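Phenol hydroxylase component phL (Pseudomonas stutzeri, PDB 3U52) probably serves as the non-catalytic beta subunit of a multicomponent phenol hydroxylase, a mainly helical chain that assembles with the other subunits of the enzyme. Local coordinates at residues 19-24 / 33-39; 61-65 / 209-213. One frame throughout, in Å; residues are numbered along the deposited sequence.

Contact 1 folds the chain's N-terminal arm on itself, joining two segments nine residues apart at their closest ends, whereas contact 2 ties the loop between helices 31-36 and 81-105 to the start of helix 211-240, 144 residues away between closest ends. The two follow one another along the chain and do not touch: their centres are 24 Å apart and their nearest atoms about 13 Å. Contact 1 lies farther out, its centre 26 Å from that of the chain against 18 Å for contact 2, and another protein chain of the assembly reaches it. Of the xenon-pocket residues, Tyr227 and Asp232 lie on helix 211-240, at whose start contact 2 lies, and Tyr257 on helix 251-274.

Contact 1: 19-24 / 33-39; sequences HIARRF and QEASYDI
Arg23 presents NE and NH2 to the two oxygens of Asp38, guanidinium and carboxylate nearly coplanar. Arg23 NE to Asp38 OD2, 3.0 Å, is an almost straight bond in the guanidinium plane, while NH2 reaches the syn lone pair of OD1. A bend at chi3 (-72°) turns the guanidinium to Asp38 after the chain has crossed Tyr37, where Arg23 CD rests 3.4 Å from Tyr37 CD2. Arginine still has NH1 for Asp69, and Asp38 OD1 also pairs with Lys42. With a leucine in place of Arg23, Asp38 would probably keep Lys42 but lose its two-pronged partner, and Asp69 would lose this charge.

Phe24 meets Tyr37 as a T-shaped pair, planes at 82°: Phe24 CZ stands over the centre of the tyrosine ring, 3.7 Å from Tyr37 CZ. The tyrosine hydroxyl bonds to Ser74, so the residue serves with face and polar end alike. Gln33 suits its place by laying both CG, in a CH-pi contact, and NE2 over one face of the Phe24 ring; Arg23 CG covers the other.

The contact joins two short helices, 18-24 and 31-36, linked by a short loop, Tyr37 being the first residue to leave the second. Ile20 CD1 packs 3.3 Å from Gln33 O and 3.9 Å from Tyr37 CB, an apolar branch suited to this buried place.

His19 runs antiparallel alongside Asp38, its ring perpendicular to the carboxylate; His19 CD2 lies 3.4 Å from Tyr37 O, and NE2 meets Ile39 CD1. A water donates to His19 O and Asp38 OD2. The histidine also packs on an apolar side chain of another protein chain.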
loop_
_atom_site.group_PDB
_atom_site.type_symbol
_atom_site.label_atom_id
_atom_site.label_comp_id
_atom_site.label_asym_id
_atom_site.label_seq_id
_atom_site.Cartn_x
_atom_site.Cartn_y
_atom_site.Cartn_z
ATOM N N HIS D 19 2.177 -18.958 -21.015
ATOM C CA HIS D 19 1.957 -20.212 -20.316
ATOM C C HIS D 19 0.629 -20.239 -19.540
ATOM O O HIS D 19 -0.053 -21.281 -19.495
ATOM C CB HIS D 19 3.168 -20.593 -19.439
ATOM C CG HIS D 19 3.548 -19.555 -18.446
ATOM N ND1 HIS D 19 4.404 -18.513 -18.734
ATOM C CD2 HIS D 19 3.197 -19.410 -17.149
ATOM C CE1 HIS D 19 4.561 -17.769 -17.652
ATOM N NE2 HIS D 19 3.832 -18.292 -16.677
ATOM N N ILE D 20 0.241 -19.086 -19.000
ATOM C CA ILE D 20 -1.086 -18.920 -18.363
ATOM C C ILE D 20 -2.209 -18.993 -19.433
ATOM O O ILE D 20 -3.194 -19.657 -19.237
ATOM C CB ILE D 20 -1.171 -17.632 -17.441
ATOM C CG1 ILE D 20 -0.068 -17.616 -16.373
ATOM C CG2 ILE D 20 -2.584 -17.452 -16.774
ATOM C CD1 ILE D 20 -0.078 -18.860 -15.433
ATOM N N ALA D 21 -2.025 -18.347 -20.567
ATOM C CA ALA D 21 -3.071 -18.278 -21.573
ATOM C C ALA D 21 -3.288 -19.628 -22.230
ATOM O O ALA D 21 -4.429 -19.974 -22.572
ATOM C CB ALA D 21 -2.703 -17.252 -22.614
ATOM N N ARG D 22 -2.200 -20.390 -22.413
ATOM C CA ARG D 22 -2.305 -21.793 -22.857
ATOM C C ARG D 22 -3.166 -22.654 -21.959
ATOM O O ARG D 22 -3.955 -23.459 -22.436
ATOM C CB ARG D 22 -0.927 -22.436 -22.978
ATOM C CG ARG D 22 -0.395 -22.425 -24.324
ATOM C CD ARG D 22 1.059 -22.838 -24.277
ATOM N NE ARG D 22 1.821 -21.688 -24.659
ATOM C CZ ARG D 22 2.897 -21.196 -24.075
ATOM N NH1 ARG D 22 3.507 -21.729 -23.015
ATOM N NH2 ARG D 22 3.373 -20.130 -24.637
ATOM N N ARG D 23 -3.002 -22.497 -20.660
ATOM C CA ARG D 23 -3.698 -23.313 -19.673
ATOM C C ARG D 23 -5.128 -22.809 -19.387
ATOM O O ARG D 23 -6.049 -23.618 -19.225
ATOM C CB ARG D 23 -2.876 -23.314 -18.380
ATOM C CG ARG D 23 -3.344 -24.297 -17.351
ATOM C CD ARG D 23 -2.328 -24.439 -16.223
ATOM N NE ARG D 23 -1.083 -25.151 -16.558
ATOM C CZ ARG D 23 -0.938 -26.476 -16.591
ATOM N NH1 ARG D 23 -1.956 -27.289 -16.364
ATOM N NH2 ARG D 23 0.254 -26.991 -16.849
ATOM N N PHE D 24 -5.333 -21.493 -19.320
ATOM C CA PHE D 24 -6.650 -20.989 -18.933
ATOM C C PHE D 24 -7.382 -20.076 -19.900
ATOM O O PHE D 24 -8.472 -19.628 -19.561
ATOM C CB PHE D 24 -6.568 -20.254 -17.602
ATOM C CG PHE D 24 -5.926 -21.052 -16.506
ATOM C CD1 PHE D 24 -4.570 -20.881 -16.211
ATOM C CD2 PHE D 24 -6.689 -21.930 -15.725
ATOM C CE1 PHE D 24 -3.984 -21.591 -15.183
ATOM C CE2 PHE D 24 -6.103 -22.647 -14.679
ATOM C CZ PHE D 24 -4.757 -22.486 -14.421
ATOM N N GLN D 33 -3.049 -17.868 -10.064
ATOM C CA GLN D 33 -2.678 -18.483 -11.346
ATOM C C GLN D 33 -1.306 -18.024 -11.830
ATOM O O GLN D 33 -0.477 -18.893 -12.110
ATOM C CB GLN D 33 -3.704 -18.288 -12.451
ATOM C CG GLN D 33 -5.029 -19.054 -12.169
ATOM C CD GLN D 33 -6.165 -18.652 -13.092
ATOM O OE1 GLN D 33 -6.296 -17.500 -13.452
ATOM N NE2 GLN D 33 -7.025 -19.601 -13.431
ATOM N N GLU D 34 -1.056 -16.715 -11.907
ATOM C CA GLU D 34 0.242 -16.205 -12.368
ATOM C C GLU D 34 1.431 -16.656 -11.496
ATOM O O GLU D 34 2.579 -16.719 -11.969
ATOM C CB GLU D 34 0.226 -14.663 -12.551
ATOM C CG GLU D 34 -0.766 -14.299 -13.641
ATOM C CD GLU D 34 -0.716 -12.855 -14.159
ATOM O OE1 GLU D 34 -0.327 -11.937 -13.424
ATOM O OE2 GLU D 34 -1.137 -12.641 -15.334
ATOM N N ALA D 35 1.143 -16.957 -10.244
ATOM C CA ALA D 35 2.188 -17.257 -9.297
ATOM C C ALA D 35 2.521 -18.719 -9.235
ATOM O O ALA D 35 3.571 -19.056 -8.708
ATOM C CB ALA D 35 1.802 -16.766 -7.884
ATOM N N SER D 36 1.632 -19.570 -9.750
ATOM C CA SER D 36 1.635 -20.959 -9.374
ATOM C C SER D 36 1.753 -22.008 -10.496
ATOM O O SER D 36 1.903 -23.199 -10.193
ATOM C CB SER D 36 0.416 -21.252 -8.505
ATOM O OG SER D 36 0.411 -20.402 -7.370
ATOM N N TYR D 37 1.640 -21.583 -11.762
ATOM C CA TYR D 37 1.518 -22.517 -12.872
ATOM C C TYR D 37 2.646 -22.333 -13.853
ATOM O O TYR D 37 2.834 -21.235 -14.347
ATOM C CB TYR D 37 0.177 -22.322 -13.618
ATOM C CG TYR D 37 -1.018 -22.825 -12.831
ATOM C CD1 TYR D 37 -1.701 -21.965 -11.951
ATOM C CD2 TYR D 37 -1.440 -24.154 -12.936
ATOM C CE1 TYR D 37 -2.769 -22.414 -11.213
ATOM C CE2 TYR D 37 -2.526 -24.618 -12.201
ATOM C CZ TYR D 37 -3.174 -23.745 -11.356
ATOM O OH TYR D 37 -4.228 -24.175 -10.633
ATOM N N ASP D 38 3.394 -23.418 -14.137
ATOM C CA ASP D 38 4.400 -23.456 -15.248
ATOM C C ASP D 38 5.541 -22.459 -15.103
ATOM O O ASP D 38 6.102 -22.019 -16.061
ATOM C CB ASP D 38 3.720 -23.223 -16.593
ATOM C CG ASP D 38 2.590 -24.180 -16.820
ATOM O OD1 ASP D 38 2.820 -25.387 -16.602
ATOM O OD2 ASP D 38 1.467 -23.741 -17.159
ATOM N N ILE D 39 5.886 -22.123 -13.877
ATOM C CA ILE D 39 6.874 -21.123 -13.630
ATOM C C ILE D 39 8.255 -21.806 -13.396
ATOM O O ILE D 39 9.308 -21.184 -13.534
ATOM C CB ILE D 39 6.314 -20.335 -12.453
ATOM C CG1 ILE D 39 6.218 -18.868 -12.788
ATOM C CG2 ILE D 39 6.840 -20.729 -11.132
ATOM C CD1 ILE D 39 4.868 -18.583 -13.287
HETATM O O HOH W 1 1.014 -23.851 -19.781
#

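Contact 2: 61-65 / 209-213; sequences TRTAI and DDWFE
Arg62 lays its CB against the edge of the Trp211 indole, 3.9 Å from CD1, while its guanidinium leads away to the carbonyl of Thr56 and the carboxylate of Asp52.

Thr63 CB stands over the face of the indole's five-membered ring, 4.0 Å from the centroid, a CH-pi contact. With OG1 swung opposite the backbone N (chi1 -174°), the hydroxyl donates to Asp210 OD1 at 2.7 Å. Threonine suits the place, offering carbon to the indole and a proton to the carboxylate.

The backbone N of Ala64 donates to Asp210 OD2, 2.9 Å, so both carboxylate oxygens hold the loop; alanine's small side chain allows this approach, its CB 3.6 Å from OD2. Asp210 is the N-cap of helix 211-240: its OD1 also accepts from Glu213 N at 3.1 Å, from above the carboxylate plane.

Ile65 bonds weakly from its N to Thr63 OG1, and its CG1 packs 4.0 Å from Phe212 CB, both residues apolar as befits their buried places.

Around them, helix 251-274 meets Ile65 and, through Met267, Met268 and Val271, Phe212; helix 276-302 meets Ala64, Ile65, Asp210 and, through Leu282, Phe212, while helix 126-143 backs Arg62 and Trp211.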
loop_
_atom_site.group_PDB
_atom_site.type_symbol
_atom_site.label_atom_id
_atom_site.label_comp_id
_atom_site.label_asym_id
_atom_site.label_seq_id
_atom_site.Cartn_x
_atom_site.Cartn_y
_atom_site.Cartn_z
ATOM N N THR D 61 9.488 -38.666 -12.037
ATOM C CA THR D 61 9.673 -40.058 -11.677
ATOM C C THR D 61 10.246 -40.286 -10.287
ATOM O O THR D 61 10.424 -41.439 -9.907
ATOM C CB THR D 61 10.441 -40.894 -12.804
ATOM O OG1 THR D 61 11.812 -40.464 -12.939
ATOM C CG2 THR D 61 9.749 -40.709 -14.167
ATOM N N ARG D 62 10.492 -39.222 -9.507
ATOM C CA ARG D 62 10.865 -39.373 -8.069
ATOM C C ARG D 62 9.744 -39.993 -7.269
ATOM O O ARG D 62 9.967 -40.471 -6.153
ATOM C CB ARG D 62 11.313 -38.068 -7.385
ATOM C CG ARG D 62 12.692 -37.649 -7.793
ATOM C CD ARG D 62 13.377 -36.545 -6.903
ATOM N NE ARG D 62 14.781 -36.607 -7.265
ATOM C CZ ARG D 62 15.327 -35.926 -8.252
ATOM N NH1 ARG D 62 16.620 -36.109 -8.506
ATOM N NH2 ARG D 62 14.604 -35.021 -8.945
ATOM N N THR D 63 8.539 -39.981 -7.843
ATOM C CA THR D 63 7.421 -40.749 -7.312
ATOM C C THR D 63 6.942 -41.796 -8.322
ATOM O O THR D 63 7.047 -41.595 -9.517
ATOM C CB THR D 63 6.250 -39.838 -6.870
ATOM O OG1 THR D 63 5.243 -40.632 -6.243
ATOM C CG2 THR D 63 5.661 -39.097 -8.001
ATOM N N ALA D 64 6.434 -42.905 -7.811
ATOM C CA ALA D 64 5.842 -43.966 -8.657
ATOM C C ALA D 64 4.444 -43.578 -9.159
ATOM O O ALA D 64 3.971 -44.102 -10.174
ATOM C CB ALA D 64 5.823 -45.314 -7.919
ATOM N N ILE D 65 3.781 -42.674 -8.440
ATOM C CA ILE D 65 2.516 -42.105 -8.882
ATOM C C ILE D 65 2.695 -41.441 -10.233
ATOM O O ILE D 65 3.730 -40.857 -10.499
ATOM C CB ILE D 65 1.982 -41.086 -7.863
ATOM C CG1 ILE D 65 1.613 -41.781 -6.539
ATOM C CG2 ILE D 65 0.775 -40.366 -8.414
ATOM C CD1 ILE D 65 0.374 -42.698 -6.618
ATOM N N ASP D 209 11.818 -42.693 0.405
ATOM C CA ASP D 209 12.307 -42.075 -0.844
ATOM C C ASP D 209 11.217 -41.436 -1.708
ATOM O O ASP D 209 11.448 -40.403 -2.347
ATOM C CB ASP D 209 12.984 -43.134 -1.756
ATOM C CG ASP D 209 14.369 -43.575 -1.263
ATOM O OD1 ASP D 209 15.134 -42.735 -0.715
ATOM O OD2 ASP D 209 14.686 -44.778 -1.445
ATOM N N ASP D 210 10.081 -42.098 -1.830
ATOM C CA ASP D 210 9.010 -41.690 -2.748
ATOM C C ASP D 210 8.268 -40.523 -2.119
ATOM O O ASP D 210 7.690 -40.678 -1.017
ATOM C CB ASP D 210 8.024 -42.857 -2.967
ATOM C CG ASP D 210 7.011 -42.570 -4.063
ATOM O OD1 ASP D 210 6.333 -41.521 -3.997
ATOM O OD2 ASP D 210 6.891 -43.375 -5.028
ATOM N N TRP D 211 8.248 -39.369 -2.788
ATOM C CA TRP D 211 7.711 -38.188 -2.094
ATOM C C TRP D 211 6.192 -38.268 -1.930
ATOM O O TRP D 211 5.620 -37.779 -0.929
ATOM C CB TRP D 211 8.168 -36.885 -2.740
ATOM C CG TRP D 211 7.651 -36.592 -4.135
ATOM C CD1 TRP D 211 8.324 -36.786 -5.303
ATOM C CD2 TRP D 211 6.374 -36.028 -4.498
ATOM N NE1 TRP D 211 7.546 -36.398 -6.376
ATOM C CE2 TRP D 211 6.345 -35.930 -5.916
ATOM C CE3 TRP D 211 5.260 -35.603 -3.772
ATOM C CZ2 TRP D 211 5.254 -35.366 -6.628
ATOM C CZ3 TRP D 211 4.156 -35.054 -4.484
ATOM C CH2 TRP D 211 4.167 -34.970 -5.894
ATOM N N PHE D 212 5.504 -38.857 -2.893
ATOM C CA PHE D 212 4.063 -38.995 -2.699
ATOM C C PHE D 212 3.699 -39.996 -1.598
ATOM O O PHE D 212 2.820 -39.719 -0.776
ATOM C CB PHE D 212 3.259 -39.257 -3.975
ATOM C CG PHE D 212 1.827 -38.809 -3.835
ATOM C CD1 PHE D 212 1.462 -37.526 -4.229
ATOM C CD2 PHE D 212 0.861 -39.635 -3.207
ATOM C CE1 PHE D 212 0.126 -37.066 -4.066
ATOM C CE2 PHE D 212 -0.464 -39.197 -3.020
ATOM C CZ PHE D 212 -0.845 -37.905 -3.477
ATOM N N GLU D 213 4.430 -41.115 -1.545
ATOM C CA GLU D 213 4.311 -42.024 -0.399
ATOM C C GLU D 213 4.489 -41.201 0.883
ATOM O O GLU D 213 3.686 -41.297 1.805
ATOM C CB GLU D 213 5.351 -43.161 -0.459
ATOM C CG GLU D 213 5.149 -44.219 0.645
ATOM C CD GLU D 213 6.234 -45.289 0.687
ATOM O OE1 GLU D 213 6.199 -46.085 1.665
ATOM O OE2 GLU D 213 7.085 -45.360 -0.235
#